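PDB 2QG7: ethanolamine kinase Pv091845 from Plasmodium vivax, which probably phosphorylates ethanolamine, the first step of phosphatidylethanolamine synthesis from ethanolamine, as a member of the choline/ethanolamine kinase family. Local coordinates for residues M183-I193 and S299-G307; D363-Y371 and T381-F390. All blocks are in the same frame, centred on the assembly; numbering follows the deposited sequence.

Overall arrangement
Both segments of contact 1 precede those of contact 2 along the chain. The centres of the two contacts lie about 17 Å apart. Contact 1 pairs strand 186-187 with strand 302-304, the edge and middle strands of a small antiparallel sheet completed by 347-349. Contact 2 is more deeply buried and packs helix 360-369 against the start of helix 384-395. The two meet where I193 and I302 of contact 1 reach H367 and Y371 of contact 2. Helix 196-210 touches both. Together they tie the small sheet to the neighbouring helices within the kinase-like fold of the choline/ethanolamine kinase family.

Contact 1 (M183-I193 and S299-G307); sequences MDGYALSREDI and SSNIINTVG
Y186 and N304 meet through different first torsions. CG of Y186 sits between its backbone N and carbonyl carbon (chi1 73°), which stands the ring beside N304, while CG of N304 is turned anti to its N (chi1 -178°). The two side chains then run alongside each other, pointing the same way. CB of N304 lies over one face of the ring, 4.0 Å from the centroid, a CH-pi contact. Its ND2 donates to Y186 OH at 2.9 Å, nearly straight and in the plane of the amide. ND2 also bonds D345 OD1, and OD1 of N304 takes a weak bond from S346 N; together these fix the rotation of the amide.

The backbones of the same two residues form an antiparallel hydrogen-bonded pair. N304 N donates to Y186 O at 2.8 Å, and Y186 N donates back to N304 O. A187 and I303 are the next, non-hydrogen-bonded pair. Here CD1 of I303 packs on CB of A187, on the face opposite the tyrosine. At one end, T305 OG1 donates to D184 O at 2.6 Å. G185 passes close to I303 and T305, where there is little room for a side chain. CE of M183 bends back onto CG2 of I303.

At the other end, L188 N donates to I302 O at 3.0 Å. CD1 of L188 rests on CG2 of I302, and its CD2 on CB of N304. CG2 of I193 packs on CB of S299 and on CD1 of I302. S189 N donates to D192 OD1 at 3.1 Å, and D192 N to S189 OG. Strand 186-187 is thus an edge of the small antiparallel sheet with 302-304 and 347-349, followed by a short helical turn whose N-terminus carries a capping box.

Contact 2 (D363-Y371 and T381-F390); sequences DIANHFNEY and TPSKEEEYHF
Helix 363-369 and helix 384-390 run at 127° to each other, with axes 12.2 Å apart at closest approach. Large side chains fill this distance. The backbones come nearer at Y371 and T381, whose CA atoms are 5.3 Å apart.

F390 extends from its helix with CG anti to the backbone N (chi1 -178°), which carries its ring to the first helix. The edge of F368 points at one face of this ring, with centroids 5.0 Å apart and planes at 75°. H367 CD2 approaches F390 CE1 obliquely, and CG2 of I364 touches CE2.

P382 sits in the corner formed by two rings. Its CG lies over a face of F368, 3.8 Å from the centroid, and its CD over a face of Y371 at 4.1 Å from that centroid. CG2 of T381 rests against F368 O.

No hydrogen bond crosses the contact. The polar ends are held elsewhere: Y371 OH by Q199 NE2, H367 ND1 by L297 O and E387 OE2 by Y414 OH. An aromatic cluster of H367, F368 and F390 with one edge-to-face pair, flanked by proline CH-pi contacts, thus makes a buried junction of two helices in the helical lobe of the kinase-like fold.

Contact 1 (M183-I193 and S299-G307)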
loop_
_atom_site.group_PDB
_atom_site.type_symbol
_atom_site.label_atom_id
_atom_site.label_comp_id
_atom_site.label_asym_id
_atom_site.label_seq_id
_atom_site.Cartn_x
_atom_site.Cartn_y
_atom_site.Cartn_z
ATOM N N MET D 183 -18.341 -24.391 -15.073
ATOM C CA MET D 183 -18.821 -23.410 -16.029
ATOM C C MET D 183 -17.634 -22.829 -16.802
ATOM O O MET D 183 -16.667 -22.337 -16.221
ATOM C CB MET D 183 -19.592 -22.321 -15.290
ATOM C CG MET D 183 -20.296 -21.297 -16.201
ATOM S SD MET D 183 -20.941 -19.857 -15.271
ATOM C CE MET D 183 -19.425 -19.244 -14.507
ATOM N N ASP D 184 -17.712 -22.894 -18.122
ATOM C CA ASP D 184 -16.686 -22.306 -18.993
ATOM C C ASP D 184 -16.788 -20.771 -19.011
ATOM O O ASP D 184 -17.834 -20.202 -18.682
ATOM C CB ASP D 184 -16.849 -22.865 -20.409
ATOM C CG ASP D 184 -15.545 -23.410 -20.984
ATOM O OD1 ASP D 184 -14.499 -22.694 -20.913
ATOM O OD2 ASP D 184 -15.588 -24.560 -21.513
ATOM N N GLY D 185 -15.691 -20.116 -19.395
ATOM C CA GLY D 185 -15.619 -18.656 -19.458
ATOM C C GLY D 185 -14.369 -18.112 -18.782
ATOM O O GLY D 185 -13.596 -18.858 -18.188
ATOM N N TYR D 186 -14.161 -16.800 -18.869
ATOM C CA TYR D 186 -12.981 -16.200 -18.270
ATOM C C TYR D 186 -13.338 -15.119 -17.245
ATOM O O TYR D 186 -14.374 -14.425 -17.372
ATOM C CB TYR D 186 -12.041 -15.685 -19.361
ATOM C CG TYR D 186 -12.533 -14.448 -20.058
ATOM C CD1 TYR D 186 -13.345 -14.549 -21.184
ATOM C CD2 TYR D 186 -12.204 -13.165 -19.573
ATOM C CE1 TYR D 186 -13.808 -13.390 -21.852
ATOM C CE2 TYR D 186 -12.678 -12.021 -20.192
ATOM C CZ TYR D 186 -13.466 -12.140 -21.343
ATOM O OH TYR D 186 -13.929 -11.027 -21.986
ATOM N N ALA D 187 -12.490 -14.985 -16.228
ATOM C CA ALA D 187 -12.732 -14.030 -15.162
ATOM C C ALA D 187 -12.319 -12.672 -15.647
ATOM O O ALA D 187 -11.369 -12.556 -16.408
ATOM C CB ALA D 187 -11.981 -14.388 -13.926
ATOM N N LEU D 188 -13.064 -11.652 -15.219
ATOM C CA LEU D 188 -12.888 -10.297 -15.685
ATOM C C LEU D 188 -11.765 -9.597 -14.913
ATOM O O LEU D 188 -11.437 -9.992 -13.791
ATOM C CB LEU D 188 -14.211 -9.518 -15.538
ATOM C CG LEU D 188 -15.446 -9.776 -16.412
ATOM C CD1 LEU D 188 -16.328 -8.553 -16.269
ATOM C CD2 LEU D 188 -15.046 -9.936 -17.842
ATOM N N SER D 189 -11.194 -8.554 -15.523
ATOM C CA SER D 189 -10.164 -7.749 -14.881
ATOM C C SER D 189 -10.824 -6.517 -14.327
ATOM O O SER D 189 -11.974 -6.259 -14.643
ATOM C CB SER D 189 -9.063 -7.366 -15.881
ATOM O OG SER D 189 -9.584 -6.653 -16.993
ATOM N N ARG D 190 -10.131 -5.764 -13.487
ATOM C CA ARG D 190 -10.726 -4.578 -12.923
ATOM C C ARG D 190 -10.921 -3.527 -14.003
ATOM O O ARG D 190 -11.730 -2.628 -13.842
ATOM C CB ARG D 190 -9.910 -4.044 -11.735
ATOM C CG ARG D 190 -8.531 -3.640 -12.128
ATOM C CD ARG D 190 -7.769 -2.938 -11.064
ATOM N NE ARG D 190 -6.608 -2.277 -11.650
ATOM C CZ ARG D 190 -5.653 -1.653 -10.954
ATOM N NH1 ARG D 190 -5.725 -1.616 -9.613
ATOM N NH2 ARG D 190 -4.636 -1.067 -11.611
ATOM N N GLU D 191 -10.195 -3.635 -15.109
ATOM C CA GLU D 191 -10.452 -2.726 -16.198
ATOM C C GLU D 191 -11.670 -3.170 -16.979
ATOM O O GLU D 191 -12.320 -2.316 -17.592
ATOM C CB GLU D 191 -9.230 -2.465 -17.127
ATOM C CG GLU D 191 -8.173 -3.572 -17.181
ATOM C CD GLU D 191 -7.250 -3.613 -15.924
ATOM O OE1 GLU D 191 -6.699 -2.543 -15.557
ATOM O OE2 GLU D 191 -7.067 -4.706 -15.320
ATOM N N ASP D 192 -11.999 -4.475 -16.956
ATOM C CA ASP D 192 -13.228 -4.936 -17.589
ATOM C C ASP D 192 -14.470 -4.446 -16.865
ATOM O O ASP D 192 -15.403 -3.983 -17.513
ATOM C CB ASP D 192 -13.277 -6.452 -17.710
ATOM C CG ASP D 192 -12.256 -6.990 -18.695
ATOM O OD1 ASP D 192 -11.809 -8.142 -18.511
ATOM O OD2 ASP D 192 -11.877 -6.280 -19.652
ATOM N N ILE D 193 -14.497 -4.574 -15.537
ATOM C CA ILE D 193 -15.649 -4.151 -14.752
ATOM C C ILE D 193 -15.951 -2.659 -14.825
ATOM O O ILE D 193 -17.077 -2.234 -14.580
ATOM C CB ILE D 193 -15.612 -4.674 -13.267
ATOM C CG1 ILE D 193 -14.545 -3.946 -12.396
ATOM C CG2 ILE D 193 -15.529 -6.225 -13.271
ATOM C CD1 ILE D 193 -14.592 -4.371 -10.950
ATOM N N SER D 299 -13.775 -8.357 -9.494
ATOM C CA SER D 299 -13.747 -8.656 -10.929
ATOM C C SER D 299 -13.473 -10.103 -11.269
ATOM O O SER D 299 -13.962 -10.601 -12.259
ATOM C CB SER D 299 -12.751 -7.763 -11.672
ATOM O OG SER D 299 -11.450 -7.946 -11.135
ATOM N N SER D 300 -12.693 -10.771 -10.435
ATOM C CA SER D 300 -12.379 -12.192 -10.588
ATOM C C SER D 300 -13.538 -13.101 -10.197
ATOM O O SER D 300 -13.517 -14.272 -10.507
ATOM C CB SER D 300 -11.098 -12.547 -9.798
ATOM O OG SER D 300 -11.343 -12.530 -8.403
ATOM N N ASN D 301 -14.552 -12.544 -9.529
ATOM C CA ASN D 301 -15.840 -13.214 -9.285
ATOM C C ASN D 301 -16.914 -13.039 -10.374
ATOM O O ASN D 301 -18.032 -13.507 -10.227
ATOM C CB ASN D 301 -16.369 -12.815 -7.913
ATOM C CG ASN D 301 -15.739 -13.639 -6.807
ATOM O OD1 ASN D 301 -15.109 -14.628 -7.110
ATOM N ND2 ASN D 301 -15.891 -13.231 -5.547
ATOM N N ILE D 302 -16.544 -12.374 -11.472
ATOM C CA ILE D 302 -17.434 -12.109 -12.591
ATOM C C ILE D 302 -16.844 -12.745 -13.841
ATOM O O ILE D 302 -15.760 -12.421 -14.243
ATOM C CB ILE D 302 -17.668 -10.591 -12.787
ATOM C CG1 ILE D 302 -18.161 -9.945 -11.500
ATOM C CG2 ILE D 302 -18.669 -10.318 -13.909
ATOM C CD1 ILE D 302 -18.028 -8.447 -11.491
ATOM N N ILE D 303 -17.592 -13.667 -14.434
ATOM C CA ILE D 303 -17.121 -14.536 -15.527
ATOM C C ILE D 303 -17.836 -14.148 -16.814
ATOM O O ILE D 303 -19.061 -14.007 -16.836
ATOM C CB ILE D 303 -17.415 -16.054 -15.181
ATOM C CG1 ILE D 303 -16.937 -16.408 -13.749
ATOM C CG2 ILE D 303 -16.893 -17.018 -16.267
ATOM C CD1 ILE D 303 -15.386 -16.394 -13.530
ATOM N N ASN D 304 -17.066 -13.933 -17.875
ATOM C CA ASN D 304 -17.642 -13.694 -19.182
ATOM C C ASN D 304 -17.591 -14.972 -19.996
ATOM O O ASN D 304 -16.514 -15.396 -20.398
ATOM C CB ASN D 304 -16.874 -12.601 -19.930
ATOM C CG ASN D 304 -17.484 -12.288 -21.270
ATOM O OD1 ASN D 304 -18.656 -12.556 -21.496
ATOM N ND2 ASN D 304 -16.711 -11.719 -22.150
ATOM N N THR D 305 -18.748 -15.591 -20.229
ATOM C CA THR D 305 -18.814 -16.804 -21.053
ATOM C C THR D 305 -19.302 -16.429 -22.435
ATOM O O THR D 305 -20.500 -16.225 -22.636
ATOM C CB THR D 305 -19.726 -17.871 -20.458
ATOM O OG1 THR D 305 -19.370 -18.106 -19.078
ATOM C CG2 THR D 305 -19.598 -19.182 -21.272
ATOM N N VAL D 306 -18.362 -16.326 -23.376
ATOM C CA VAL D 306 -18.651 -15.821 -24.719
ATOM C C VAL D 306 -19.359 -16.910 -25.556
ATOM O O VAL D 306 -18.831 -18.021 -25.729
ATOM C CB VAL D 306 -17.370 -15.281 -25.431
ATOM C CG1 VAL D 306 -17.707 -14.746 -26.836
ATOM C CG2 VAL D 306 -16.725 -14.180 -24.613
ATOM N N GLY D 307 -20.561 -16.582 -26.042
ATOM C CA GLY D 307 -21.398 -17.515 -26.780
ATOM C C GLY D 307 -22.874 -17.335 -26.446
ATOM O O GLY D 307 -23.660 -18.291 -26.520
#

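Contact 2 (D363-Y371 and T381-F390)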
loop_
_atom_site.group_PDB
_atom_site.type_symbol
_atom_site.label_atom_id
_atom_site.label_comp_id
_atom_site.label_asym_id
_atom_site.label_seq_id
_atom_site.Cartn_x
_atom_site.Cartn_y
_atom_site.Cartn_z
ATOM N N ASP D 363 -23.929 -3.729 -1.823
ATOM C CA ASP D 363 -23.427 -4.558 -2.900
ATOM C C ASP D 363 -22.944 -3.770 -4.104
ATOM O O ASP D 363 -22.001 -4.176 -4.768
ATOM C CB ASP D 363 -24.498 -5.559 -3.319
ATOM C CG ASP D 363 -23.934 -6.935 -3.683
ATOM O OD1 ASP D 363 -22.745 -7.239 -3.351
ATOM O OD2 ASP D 363 -24.711 -7.707 -4.292
ATOM N N ILE D 364 -23.571 -2.648 -4.379
ATOM C CA ILE D 364 -23.195 -1.791 -5.481
ATOM C C ILE D 364 -21.934 -0.952 -5.173
ATOM O O ILE D 364 -21.029 -0.872 -6.007
ATOM C CB ILE D 364 -24.389 -0.854 -5.921
ATOM C CG1 ILE D 364 -25.648 -1.707 -6.186
ATOM C CG2 ILE D 364 -24.000 0.048 -7.155
ATOM C CD1 ILE D 364 -26.966 -0.900 -6.300
ATOM N N ALA D 365 -21.886 -0.340 -3.995
ATOM C CA ALA D 365 -20.738 0.450 -3.557
ATOM C C ALA D 365 -19.493 -0.424 -3.316
ATOM O O ALA D 365 -18.372 -0.005 -3.618
ATOM C CB ALA D 365 -21.094 1.271 -2.303
ATOM N N ASN D 366 -19.692 -1.626 -2.765
ATOM C CA ASN D 366 -18.634 -2.608 -2.633
ATOM C C ASN D 366 -18.089 -2.993 -4.002
ATOM O O ASN D 366 -16.885 -3.071 -4.161
ATOM C CB ASN D 366 -19.121 -3.803 -1.852
ATOM C CG ASN D 366 -18.027 -4.860 -1.610
ATOM O OD1 ASN D 366 -17.083 -4.631 -0.833
ATOM N ND2 ASN D 366 -18.152 -6.008 -2.272
ATOM N N HIS D 367 -18.943 -3.139 -5.007
ATOM C CA HIS D 367 -18.525 -3.441 -6.343
ATOM C C HIS D 367 -17.744 -2.283 -6.957
ATOM O O HIS D 367 -16.780 -2.471 -7.702
ATOM C CB HIS D 367 -19.740 -3.788 -7.220
ATOM C CG HIS D 367 -19.384 -4.044 -8.658
ATOM N ND1 HIS D 367 -18.511 -5.037 -9.040
ATOM C CD2 HIS D 367 -19.758 -3.419 -9.798
ATOM C CE1 HIS D 367 -18.362 -5.022 -10.352
ATOM N NE2 HIS D 367 -19.101 -4.044 -10.840
ATOM N N PHE D 368 -18.170 -1.074 -6.649
ATOM C CA PHE D 368 -17.509 0.113 -7.147
ATOM C C PHE D 368 -16.125 0.332 -6.503
ATOM O O PHE D 368 -15.210 0.828 -7.156
ATOM C CB PHE D 368 -18.394 1.318 -6.897
ATOM C CG PHE D 368 -19.572 1.405 -7.851
ATOM C CD1 PHE D 368 -19.562 0.700 -9.071
ATOM C CD2 PHE D 368 -20.661 2.216 -7.565
ATOM C CE1 PHE D 368 -20.649 0.791 -9.949
ATOM C CE2 PHE D 368 -21.732 2.343 -8.460
ATOM C CZ PHE D 368 -21.726 1.632 -9.637
ATOM N N ASN D 369 -15.978 -0.063 -5.241
ATOM C CA ASN D 369 -14.655 -0.099 -4.646
ATOM C C ASN D 369 -13.687 -1.043 -5.357
ATOM O O ASN D 369 -12.495 -0.837 -5.291
ATOM C CB ASN D 369 -14.689 -0.396 -3.143
ATOM C CG ASN D 369 -14.921 0.834 -2.317
ATOM O OD1 ASN D 369 -14.497 1.928 -2.684
ATOM N ND2 ASN D 369 -15.568 0.665 -1.170
ATOM N N GLU D 370 -14.208 -2.071 -6.005
ATOM C CA GLU D 370 -13.385 -3.121 -6.572
ATOM C C GLU D 370 -12.863 -2.752 -7.940
ATOM O O GLU D 370 -12.240 -3.534 -8.599
ATOM C CB GLU D 370 -14.171 -4.453 -6.592
ATOM C CG GLU D 370 -14.525 -5.076 -5.195
ATOM C CD GLU D 370 -13.269 -5.465 -4.352
ATOM O OE1 GLU D 370 -13.366 -5.564 -3.086
ATOM O OE2 GLU D 370 -12.167 -5.724 -4.936
ATOM N N TYR D 371 -13.141 -1.554 -8.386
ATOM C CA TYR D 371 -12.637 -1.019 -9.626
ATOM C C TYR D 371 -11.149 -0.728 -9.405
ATOM O O TYR D 371 -10.334 -0.756 -10.368
ATOM C CB TYR D 371 -13.369 0.303 -9.933
ATOM C CG TYR D 371 -14.709 0.187 -10.672
ATOM C CD1 TYR D 371 -15.635 -0.835 -10.370
ATOM C CD2 TYR D 371 -15.069 1.133 -11.638
ATOM C CE1 TYR D 371 -16.851 -0.919 -11.038
ATOM C CE2 TYR D 371 -16.293 1.064 -12.309
ATOM C CZ TYR D 371 -17.175 0.038 -12.004
ATOM O OH TYR D 371 -18.383 -0.054 -12.692
ATOM N N THR D 381 -12.063 4.192 -9.009
ATOM C CA THR D 381 -13.441 4.063 -8.582
ATOM C C THR D 381 -14.308 5.055 -9.385
ATOM O O THR D 381 -13.817 6.131 -9.754
ATOM C CB THR D 381 -13.596 4.307 -7.074
ATOM O OG1 THR D 381 -13.069 5.601 -6.759
ATOM C CG2 THR D 381 -12.894 3.226 -6.265
ATOM N N PRO D 382 -15.585 4.682 -9.689
ATOM C CA PRO D 382 -16.379 5.490 -10.673
ATOM C C PRO D 382 -16.652 6.976 -10.303
ATOM O O PRO D 382 -16.960 7.287 -9.134
ATOM C CB PRO D 382 -17.704 4.704 -10.795
ATOM C CG PRO D 382 -17.805 3.884 -9.598
ATOM C CD PRO D 382 -16.375 3.540 -9.168
ATOM N N SER D 383 -16.500 7.875 -11.308
ATOM C CA SER D 383 -17.148 9.221 -11.241
ATOM C C SER D 383 -18.681 9.144 -11.197
ATOM O O SER D 383 -19.266 8.112 -11.534
ATOM C CB SER D 383 -16.731 10.118 -12.412
ATOM O OG SER D 383 -17.163 9.570 -13.641
ATOM N N LYS D 384 -19.324 10.243 -10.771
ATOM C CA LYS D 384 -20.804 10.405 -10.803
ATOM C C LYS D 384 -21.438 9.885 -12.096
ATOM O O LYS D 384 -22.474 9.234 -12.085
ATOM C CB LYS D 384 -21.176 11.889 -10.633
ATOM C CG LYS D 384 -22.658 12.168 -10.333
ATOM C CD LYS D 384 -22.946 12.200 -8.828
ATOM C CE LYS D 384 -24.188 13.050 -8.514
ATOM N NZ LYS D 384 -25.448 12.557 -9.179
ATOM N N GLU D 385 -20.773 10.186 -13.198
ATOM C CA GLU D 385 -21.171 9.815 -14.535
ATOM C C GLU D 385 -21.115 8.302 -14.745
ATOM O O GLU D 385 -22.005 7.712 -15.389
ATOM C CB GLU D 385 -20.264 10.539 -15.542
ATOM C CG GLU D 385 -20.698 10.329 -16.987
ATOM C CD GLU D 385 -19.944 11.185 -18.013
ATOM O OE1 GLU D 385 -19.124 12.067 -17.628
ATOM O OE2 GLU D 385 -20.216 10.972 -19.232
ATOM N N GLU D 386 -20.054 7.682 -14.209
ATOM C CA GLU D 386 -19.871 6.237 -14.287
ATOM C C GLU D 386 -20.786 5.484 -13.339
ATOM O O GLU D 386 -21.243 4.388 -13.662
ATOM C CB GLU D 386 -18.434 5.872 -14.024
ATOM C CG GLU D 386 -17.483 6.313 -15.077
ATOM C CD GLU D 386 -16.044 5.973 -14.721
ATOM O OE1 GLU D 386 -15.736 4.798 -14.366
ATOM O OE2 GLU D 386 -15.209 6.904 -14.808
ATOM N N GLU D 387 -21.051 6.050 -12.171
ATOM C CA GLU D 387 -22.043 5.481 -11.279
ATOM C C GLU D 387 -23.450 5.472 -11.929
ATOM O O GLU D 387 -24.253 4.537 -11.747
ATOM C CB GLU D 387 -22.086 6.263 -9.978
ATOM C CG GLU D 387 -20.843 6.151 -9.153
ATOM C CD GLU D 387 -20.932 6.877 -7.807
ATOM O OE1 GLU D 387 -21.822 7.745 -7.632
ATOM O OE2 GLU D 387 -20.072 6.597 -6.924
ATOM N N TYR D 388 -23.733 6.549 -12.667
ATOM C CA TYR D 388 -24.982 6.736 -13.381
ATOM C C TYR D 388 -25.212 5.652 -14.468
ATOM O O TYR D 388 -26.283 5.017 -14.519
ATOM C CB TYR D 388 -24.973 8.145 -13.995
ATOM C CG TYR D 388 -26.285 8.597 -14.564
ATOM C CD1 TYR D 388 -27.231 9.229 -13.756
ATOM C CD2 TYR D 388 -26.583 8.386 -15.925
ATOM C CE1 TYR D 388 -28.437 9.653 -14.277
ATOM C CE2 TYR D 388 -27.808 8.794 -16.456
ATOM C CZ TYR D 388 -28.723 9.434 -15.622
ATOM O OH TYR D 388 -29.925 9.849 -16.149
ATOM N N HIS D 389 -24.214 5.460 -15.330
ATOM C CA HIS D 389 -24.300 4.475 -16.372
ATOM C C HIS D 389 -24.602 3.066 -15.845
ATOM O O HIS D 389 -25.324 2.332 -16.476
ATOM C CB HIS D 389 -23.044 4.496 -17.259
ATOM C CG HIS D 389 -23.164 3.644 -18.495
ATOM N ND1 HIS D 389 -22.645 2.370 -18.578
ATOM C CD2 HIS D 389 -23.789 3.866 -19.681
ATOM C CE1 HIS D 389 -22.918 1.854 -19.768
ATOM N NE2 HIS D 389 -23.604 2.743 -20.460
ATOM N N PHE D 390 -24.056 2.689 -14.694
ATOM C CA PHE D 390 -24.274 1.352 -14.116
ATOM C C PHE D 390 -25.695 1.208 -13.573
ATOM O O PHE D 390 -26.381 0.188 -13.766
ATOM C CB PHE D 390 -23.260 1.109 -12.979
ATOM C CG PHE D 390 -23.345 -0.274 -12.333
ATOM C CD1 PHE D 390 -22.533 -1.323 -12.775
ATOM C CD2 PHE D 390 -24.189 -0.512 -11.243
ATOM C CE1 PHE D 390 -22.576 -2.566 -12.155
ATOM C CE2 PHE D 390 -24.244 -1.779 -10.634
ATOM C CZ PHE D 390 -23.445 -2.799 -11.082
#